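Local atomic coordinates of SusD homolog (PDB entry 3IV0), a protein that probably binds glycans at the outer membrane of Bacteroides thetaiotaomicron, although its own ligand is not established. Residues Y245-I250 and R366-L371; L372-A377 and C389-R394. One frame throughout, in Å; residues are numbered along the deposited sequence.

Contact 1: residues Y245-I250 and R366-L371; sequences YSLLDI and RYAGAL
The ring of Tyr-367 forms the tight part of this contact, where the loop between helices 224-238 and 253-258 lies against the start of helix 367-381, just after N-cap Arg-366. With CG anti to the backbone N (chi1 -172°), the ring stands between two aliphatic groups. CB of Tyr-245 sits over the centre of one face, 3.8 Å from the Tyr-367 ring centroid, a CH-pi contact almost along the normal. On the opposite face, CD1 of Leu-371 lies off-centre toward the rim. Leu-247 crosses Tyr-367 at about a right angle, its CD2 3.7 Å from N of Ala-368, while its CD1 meets CD1 of Leu-371 tip to tip at 4.1 Å. The backbone of Ser-246 still touches the ring, its C 3.8 Å from CD2 of Tyr-367, while its side chain points away on the looser, partly exposed side. At the phenol end a water donates to O of Tyr-245 (2.8 Å) and OH of Tyr-367 (2.7 Å). The same hydroxyl is hydrogen-bonded to Glu-239, and OH of Tyr-245 to the carbonyl of Trp-188. No direct hydrogen bond joins the segments: apolar packing sets the fit, and water bridges the polar rim.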
ATOM      1  N   TYR A 245       5.594 -12.482 -14.220  1.00 12.81           N
ATOM      2  CA  TYR A 245       4.940 -11.204 -14.096  1.00 11.46           C
ATOM      3  C   TYR A 245       4.880 -10.512 -15.442  1.00 13.11           C
ATOM      4  O   TYR A 245       5.808 -10.573 -16.235  1.00 14.18           O
ATOM      5  CB  TYR A 245       5.683 -10.301 -13.097  1.00 12.72           C
ATOM      6  CG  TYR A 245       5.970 -10.961 -11.769  1.00 12.01           C
ATOM      7  CD1 TYR A 245       5.032 -11.775 -11.145  1.00 11.74           C
ATOM      8  CD2 TYR A 245       7.175 -10.769 -11.134  1.00 11.45           C
ATOM      9  CE1 TYR A 245       5.312 -12.403  -9.948  1.00 12.85           C
ATOM     10  CE2 TYR A 245       7.462 -11.391  -9.922  1.00 11.41           C
ATOM     11  CZ  TYR A 245       6.527 -12.215  -9.341  1.00 11.87           C
ATOM     12  OH  TYR A 245       6.863 -12.827  -8.142  1.00 12.69           O
ATOM     13  N   SER A 246       3.792  -9.804 -15.682  1.00 12.45           N
ATOM     14  CA  SER A 246       3.682  -9.003 -16.886  1.00 14.37           C
ATOM     15  C   SER A 246       2.770  -7.815 -16.641  1.00 13.12           C
ATOM     16  O   SER A 246       2.000  -7.788 -15.675  1.00 14.08           O
ATOM     17  CB  SER A 246       3.202  -9.838 -18.055  1.00 17.12           C
ATOM     18  OG  SER A 246       2.009 -10.452 -17.722  1.00 20.10           O
ATOM     19  N   LEU A 247       2.878  -6.823 -17.501  1.00 12.84           N
ATOM     20  CA  LEU A 247       1.947  -5.714 -17.517  1.00 11.31           C
ATOM     21  C   LEU A 247       0.747  -6.044 -18.404  1.00 13.73           C
ATOM     22  O   LEU A 247       0.926  -6.268 -19.606  1.00 17.46           O
ATOM     23  CB  LEU A 247       2.646  -4.472 -18.043  1.00 13.26           C
ATOM     24  CG  LEU A 247       3.810  -3.936 -17.214  1.00 12.22           C
ATOM     25  CD1 LEU A 247       4.355  -2.649 -17.868  1.00 16.89           C
ATOM     26  CD2 LEU A 247       3.411  -3.682 -15.803  1.00 14.34           C
ATOM     27  N   LEU A 248      -0.452  -6.075 -17.863  1.00 12.17           N
ATOM     28  CA  LEU A 248      -1.622  -6.365 -18.700  1.00 12.21           C
ATOM     29  C   LEU A 248      -1.956  -5.189 -19.606  1.00 13.43           C
ATOM     30  O   LEU A 248      -1.605  -4.028 -19.351  1.00 12.89           O
ATOM     31  CB  LEU A 248      -2.834  -6.670 -17.831  1.00 13.37           C
ATOM     32  CG  LEU A 248      -2.971  -8.117 -17.322  1.00 14.15           C
ATOM     33  CD1 LEU A 248      -1.860  -8.553 -16.352  1.00 14.01           C
ATOM     34  CD2 LEU A 248      -4.376  -8.323 -16.678  1.00 13.69           C
ATOM     35  N   ASP A 249      -2.622  -5.478 -20.712  0.50 13.07           N
ATOM     36  CA  ASP A 249      -3.119  -4.408 -21.561  0.50 12.14           C
ATOM     37  C   ASP A 249      -3.968  -3.455 -20.752  0.50 12.89           C
ATOM     38  O   ASP A 249      -4.697  -3.859 -19.862  0.50 13.25           O
ATOM     39  CB  ASP A 249      -3.944  -4.979 -22.715  0.50 15.27           C
ATOM     40  CG  ASP A 249      -3.094  -5.655 -23.766  0.50 15.98           C
ATOM     41  OD1 ASP A 249      -1.855  -5.601 -23.667  0.50 17.75           O
ATOM     42  OD2 ASP A 249      -3.677  -6.246 -24.707  0.50 20.91           O
ATOM     43  N   ILE A 250      -3.870  -2.170 -21.054  1.00 12.43           N
ATOM     44  CA  ILE A 250      -4.624  -1.177 -20.321  1.00 12.34           C
ATOM     45  C   ILE A 250      -6.128  -1.359 -20.437  1.00 12.78           C
ATOM     46  O   ILE A 250      -6.867  -1.020 -19.515  1.00 14.19           O
ATOM     47  CB  ILE A 250      -4.176   0.255 -20.705  1.00 12.93           C
ATOM     48  CG1 ILE A 250      -4.651   1.284 -19.666  1.00 15.97           C
ATOM     49  CG2 ILE A 250      -4.632   0.609 -22.134  1.00 13.49           C
ATOM     50  CD1 ILE A 250      -3.906   1.242 -18.294  1.00 16.17           C
ATOM     51  N   ARG A 366       2.065  -3.942  -7.076  1.00  9.81           N
ATOM     52  CA  ARG A 366       1.963  -4.600  -8.374  1.00 12.55           C
ATOM     53  C   ARG A 366       3.133  -4.256  -9.285  1.00  9.25           C
ATOM     54  O   ARG A 366       3.964  -3.379  -8.973  1.00 10.01           O
ATOM     55  CB  ARG A 366       0.642  -4.353  -9.064  1.00 13.29           C
ATOM     56  CG  ARG A 366       0.393  -2.938  -9.431  1.00 11.67           C
ATOM     57  CD  ARG A 366      -0.943  -2.828 -10.197  1.00 11.44           C
ATOM     58  NE  ARG A 366      -1.369  -1.436 -10.313  1.00 11.50           N
ATOM     59  CZ  ARG A 366      -1.261  -0.698 -11.419  1.00 11.83           C
ATOM     60  NH1 ARG A 366      -0.719  -1.156 -12.522  1.00 13.90           N
ATOM     61  NH2 ARG A 366      -1.715   0.536 -11.405  1.00 12.55           N
ATOM     62  N   TYR A 367       3.253  -4.978 -10.386  1.00 10.34           N
ATOM     63  CA  TYR A 367       4.472  -4.968 -11.180  1.00  9.89           C
ATOM     64  C   TYR A 367       4.770  -3.595 -11.768  1.00 10.54           C
ATOM     65  O   TYR A 367       5.925  -3.192 -11.786  1.00  9.89           O
ATOM     66  CB  TYR A 367       4.372  -6.065 -12.221  1.00 11.42           C
ATOM     67  CG  TYR A 367       5.610  -6.355 -13.028  1.00 11.62           C
ATOM     68  CD1 TYR A 367       6.858  -6.569 -12.446  1.00 13.05           C
ATOM     69  CD2 TYR A 367       5.511  -6.515 -14.397  1.00 12.78           C
ATOM     70  CE1 TYR A 367       7.971  -6.860 -13.238  1.00 13.23           C
ATOM     71  CE2 TYR A 367       6.603  -6.862 -15.180  1.00 14.44           C
ATOM     72  CZ  TYR A 367       7.815  -6.989 -14.599  1.00 12.24           C
ATOM     73  OH  TYR A 367       8.900  -7.321 -15.381  1.00 16.05           O
ATOM     74  N   ALA A 368       3.771  -2.826 -12.197  1.00  9.49           N
ATOM     75  CA  ALA A 368       4.058  -1.498 -12.732  1.00 10.38           C
ATOM     76  C   ALA A 368       4.682  -0.630 -11.661  1.00 10.60           C
ATOM     77  O   ALA A 368       5.595   0.159 -11.940  1.00 10.58           O
ATOM     78  CB  ALA A 368       2.775  -0.802 -13.270  1.00 12.61           C
ATOM     79  N   GLY A 369       4.152  -0.713 -10.441  1.00  9.95           N
ATOM     80  CA  GLY A 369       4.728   0.034  -9.317  1.00 10.39           C
ATOM     81  C   GLY A 369       6.177  -0.312  -9.077  1.00 10.19           C
ATOM     82  O   GLY A 369       7.015   0.586  -8.897  1.00  9.82           O
ATOM     83  N   ALA A 370       6.489  -1.597  -9.033  1.00  9.48           N
ATOM     84  CA  ALA A 370       7.836  -2.056  -8.769  1.00  9.66           C
ATOM     85  C   ALA A 370       8.809  -1.639  -9.859  1.00  9.73           C
ATOM     86  O   ALA A 370       9.907  -1.210  -9.548  1.00 10.14           O
ATOM     87  CB  ALA A 370       7.845  -3.560  -8.580  1.00 10.11           C
ATOM     88  N   LEU A 371       8.358  -1.647 -11.103  1.00  9.81           N
ATOM     89  CA  LEU A 371       9.218  -1.173 -12.186  1.00  9.67           C
ATOM     90  C   LEU A 371       9.537   0.295 -11.990  1.00  9.60           C
ATOM     91  O   LEU A 371      10.629   0.740 -12.302  1.00 10.29           O
ATOM     92  CB  LEU A 371       8.536  -1.404 -13.556  1.00 10.83           C
ATOM     93  CG  LEU A 371       8.359  -2.842 -13.959  1.00 11.77           C
ATOM     94  CD1 LEU A 371       7.573  -2.904 -15.279  1.00 14.56           C
ATOM     95  CD2 LEU A 371       9.724  -3.564 -14.076  1.00 14.83           C
TER
HETATM   96  O   HOH W   1       8.504  -9.897 -16.244  1.00 20.03           O

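Contact 2: residues L372-A377 and C389-R394; sequences LLYAEA and CELLNR
Leu-391 lays its CD1 methyl over the centre of the Tyr-374 ring, 3.6 Å from the centroid and 14° off the ring normal, a clear CH-pi contact. The two residues belong to an antiparallel helical hairpin, helices 367-381 and 385-398, consistent with the TPR-related helical scaffold of SusD proteins. The short segments run at 154° to each other, with their axes approaching to 8.4 Å. Tyr-374 has CG anti to the backbone N (chi1 -176°), whereas Leu-391 has CG anti to the carbonyl carbon; the two side chains cross at about a right angle, and the second methyl of Leu-391, CD2, rests 3.8 Å from CD2 of Tyr-374. Beside this pair the helices come nearest at Ala-375, whose small side chain points toward the partner helix and lets CB meet CB of Leu-391 at 4.0 Å. All five touching residues are buried, and the interface between these segments has no hydrogen bond. Polar groups find their partners around it: Glu-376 forms a salt bridge with Arg-435, and Asn-393 accepts from the backbone N of Ile-404. Helix 408-422 packs alongside, with Ile-415 on Ala-375 and Glu-418 on Leu-392. On the other flank of Ala-375, Leu-372 and Leu-392 cross obliquely, CD2 of Leu-372 lying 3.7 Å from CD1 of Leu-392.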
ATOM      1  N   LEU A 372       8.558   1.075 -11.534  1.00 10.30           N
ATOM      2  CA  LEU A 372       8.785   2.505 -11.297  1.00 10.01           C
ATOM      3  C   LEU A 372       9.679   2.746 -10.120  1.00 10.40           C
ATOM      4  O   LEU A 372      10.477   3.670 -10.142  1.00 10.30           O
ATOM      5  CB  LEU A 372       7.469   3.264 -11.180  1.00  9.96           C
ATOM      6  CG  LEU A 372       6.622   3.316 -12.468  1.00 10.44           C
ATOM      7  CD1 LEU A 372       5.207   3.811 -12.180  1.00 12.94           C
ATOM      8  CD2 LEU A 372       7.302   4.138 -13.583  1.00 12.98           C
ATOM      9  N   LEU A 373       9.618   1.917  -9.082  1.00 10.55           N
ATOM     10  CA  LEU A 373      10.571   2.025  -7.972  1.00 10.35           C
ATOM     11  C   LEU A 373      12.003   1.757  -8.415  1.00 10.15           C
ATOM     12  O   LEU A 373      12.941   2.419  -7.987  1.00 10.63           O
ATOM     13  CB  LEU A 373      10.203   1.070  -6.843  1.00 10.48           C
ATOM     14  CG  LEU A 373       8.867   1.289  -6.114  1.00 10.86           C
ATOM     15  CD1 LEU A 373       8.768   0.277  -4.963  1.00 13.53           C
ATOM     16  CD2 LEU A 373       8.713   2.737  -5.635  1.00 13.06           C
ATOM     17  N   TYR A 374      12.172   0.742  -9.252  1.00 10.41           N
ATOM     18  CA  TYR A 374      13.459   0.394  -9.848  1.00 10.06           C
ATOM     19  C   TYR A 374      13.976   1.587 -10.664  1.00  9.84           C
ATOM     20  O   TYR A 374      15.088   2.055 -10.470  1.00 11.12           O
ATOM     21  CB  TYR A 374      13.253  -0.868 -10.682  1.00  9.58           C
ATOM     22  CG  TYR A 374      14.430  -1.493 -11.342  1.00 10.70           C
ATOM     23  CD1 TYR A 374      15.722  -1.084 -11.114  1.00 12.80           C
ATOM     24  CD2 TYR A 374      14.233  -2.579 -12.168  1.00 11.79           C
ATOM     25  CE1 TYR A 374      16.791  -1.730 -11.740  1.00 13.74           C
ATOM     26  CE2 TYR A 374      15.287  -3.217 -12.775  1.00 12.41           C
ATOM     27  CZ  TYR A 374      16.554  -2.774 -12.581  1.00 14.27           C
ATOM     28  OH  TYR A 374      17.616  -3.376 -13.225  1.00 17.60           O
ATOM     29  N   ALA A 375      13.116   2.141 -11.513  1.00  9.84           N
ATOM     30  CA  ALA A 375      13.501   3.328 -12.265  1.00 11.34           C
ATOM     31  C   ALA A 375      13.877   4.477 -11.337  1.00 10.77           C
ATOM     32  O   ALA A 375      14.854   5.195 -11.592  1.00 10.89           O
ATOM     33  CB  ALA A 375      12.379   3.757 -13.184  1.00 10.79           C
ATOM     34  N   GLU A 376      13.086   4.730 -10.296  1.00  9.68           N
ATOM     35  CA  GLU A 376      13.350   5.810  -9.382  1.00 10.26           C
ATOM     36  C   GLU A 376      14.732   5.684  -8.769  1.00 10.39           C
ATOM     37  O   GLU A 376      15.471   6.670  -8.668  1.00 11.39           O
ATOM     38  CB  GLU A 376      12.291   5.779  -8.277  1.00 10.76           C
ATOM     39  CG  GLU A 376      12.516   6.765  -7.171  1.00 12.32           C
ATOM     40  CD  GLU A 376      11.461   6.712  -6.098  1.00 16.83           C
ATOM     41  OE1 GLU A 376      10.362   6.231  -6.376  1.00 16.58           O
ATOM     42  OE2 GLU A 376      11.759   7.187  -4.972  1.00 19.88           O
ATOM     43  N   ALA A 377      15.101   4.495  -8.314  1.00 11.04           N
ATOM     44  CA  ALA A 377      16.388   4.265  -7.668  1.00 10.76           C
ATOM     45  C   ALA A 377      17.512   4.473  -8.656  1.00 11.10           C
ATOM     46  O   ALA A 377      18.530   5.091  -8.332  1.00 11.99           O
ATOM     47  CB  ALA A 377      16.466   2.848  -7.017  1.00 11.41           C
ATOM     48  N   CYS A 389      14.889   5.174 -18.030  1.00 12.60           N
ATOM     49  CA  CYS A 389      13.910   5.473 -19.054  1.00 11.49           C
ATOM     50  C   CYS A 389      13.263   4.256 -19.640  1.00 12.28           C
ATOM     51  O   CYS A 389      12.063   4.234 -19.880  1.00 12.79           O
ATOM     52  CB  CYS A 389      14.525   6.329 -20.176  1.00 12.56           C
ATOM     53  SG  CYS A 389      14.907   8.003 -19.770  1.00 15.25           S
ATOM     54  N   GLU A 390      14.045   3.221 -19.903  1.00 12.63           N
ATOM     55  CA  GLU A 390      13.489   1.987 -20.434  1.00 14.18           C
ATOM     56  C   GLU A 390      12.394   1.430 -19.519  1.00 13.36           C
ATOM     57  O   GLU A 390      11.336   1.001 -19.989  1.00 13.93           O
ATOM     58  CB  GLU A 390      14.597   0.971 -20.656  1.00 15.16           C
ATOM     59  CG  GLU A 390      14.203  -0.334 -21.267  1.00 24.58           C
ATOM     60  CD  GLU A 390      15.320  -1.357 -21.123  1.00 38.69           C
ATOM     61  OE1 GLU A 390      16.430  -1.084 -21.634  1.00 43.88           O
ATOM     62  OE2 GLU A 390      15.095  -2.405 -20.480  1.00 48.57           O
ATOM     63  N   LEU A 391      12.693   1.360 -18.224  1.00 12.68           N
ATOM     64  CA  LEU A 391      11.737   0.889 -17.239  1.00 11.85           C
ATOM     65  C   LEU A 391      10.483   1.763 -17.217  1.00 11.36           C
ATOM     66  O   LEU A 391       9.377   1.253 -17.275  1.00 12.61           O
ATOM     67  CB  LEU A 391      12.424   0.821 -15.879  1.00 11.62           C
ATOM     68  CG  LEU A 391      13.471  -0.289 -15.738  1.00 10.94           C
ATOM     69  CD1 LEU A 391      14.401   0.048 -14.557  1.00 13.42           C
ATOM     70  CD2 LEU A 391      12.842  -1.655 -15.528  1.00 14.61           C
ATOM     71  N   LEU A 392      10.682   3.059 -17.094  1.00 10.86           N
ATOM     72  CA  LEU A 392       9.600   4.020 -17.119  1.00 11.74           C
ATOM     73  C   LEU A 392       8.729   3.825 -18.349  1.00 12.11           C
ATOM     74  O   LEU A 392       7.512   3.839 -18.290  1.00 12.46           O
ATOM     75  CB  LEU A 392      10.175   5.439 -17.056  1.00 12.20           C
ATOM     76  CG  LEU A 392       9.221   6.600 -17.276  1.00 10.61           C
ATOM     77  CD1 LEU A 392       8.066   6.571 -16.256  1.00 13.09           C
ATOM     78  CD2 LEU A 392       9.983   7.943 -17.242  1.00 12.77           C
ATOM     79  N   ASN A 393       9.383   3.622 -19.483  1.00 12.09           N
ATOM     80  CA  ASN A 393       8.641   3.518 -20.741  1.00 12.64           C
ATOM     81  C   ASN A 393       7.846   2.248 -20.908  1.00 12.71           C
ATOM     82  O   ASN A 393       6.901   2.206 -21.682  1.00 12.83           O
ATOM     83  CB  ASN A 393       9.588   3.777 -21.909  1.00 12.03           C
ATOM     84  CG  ASN A 393       9.924   5.232 -22.042  1.00 13.83           C
ATOM     85  OD1 ASN A 393       9.113   6.089 -21.714  1.00 13.57           O
ATOM     86  ND2 ASN A 393      11.131   5.548 -22.548  1.00 14.04           N
ATOM     87  N   ARG A 394       8.170   1.212 -20.160  1.00 13.11           N
ATOM     88  CA  ARG A 394       7.286   0.053 -20.164  1.00 13.00           C
ATOM     89  C   ARG A 394       5.910   0.405 -19.631  1.00 12.19           C
ATOM     90  O   ARG A 394       4.896  -0.039 -20.166  1.00 12.05           O
ATOM     91  CB  ARG A 394       7.905  -1.088 -19.385  1.00 14.73           C
ATOM     92  CG  ARG A 394       9.079  -1.720 -20.157  1.00 17.33           C
ATOM     93  CD  ARG A 394       9.829  -2.701 -19.358  1.00 18.58           C
ATOM     94  NE  ARG A 394       9.019  -3.851 -19.012  1.00 19.34           N
ATOM     95  CZ  ARG A 394       9.422  -4.760 -18.125  1.00 16.35           C
ATOM     96  NH1 ARG A 394      10.598  -4.617 -17.563  1.00 21.70           N
ATOM     97  NH2 ARG A 394       8.654  -5.787 -17.830  1.00 18.89           N
TER

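Contacts 1 and 2 follow one another along helix 367-381: its first turn meets the loop at 245-250, and the next turns meet helix 385-398. Their centres lie about 11 Å apart, on the same side of the chain's centre, and they touch directly. Arg-394 is the joint between them, its NH2 2.9 Å from OH of Tyr-367 in a probable hydrogen bond, while its NH1 forms a salt bridge with Glu-239. Leu-371 continues the apolar layer, its CD2 3.9 Å from CD2 of Leu-391. Helix 367-381 thus pairs with its sequence neighbour, helix 385-398, and with a loop more than a hundred residues earlier, joining distant parts of the SusD fold.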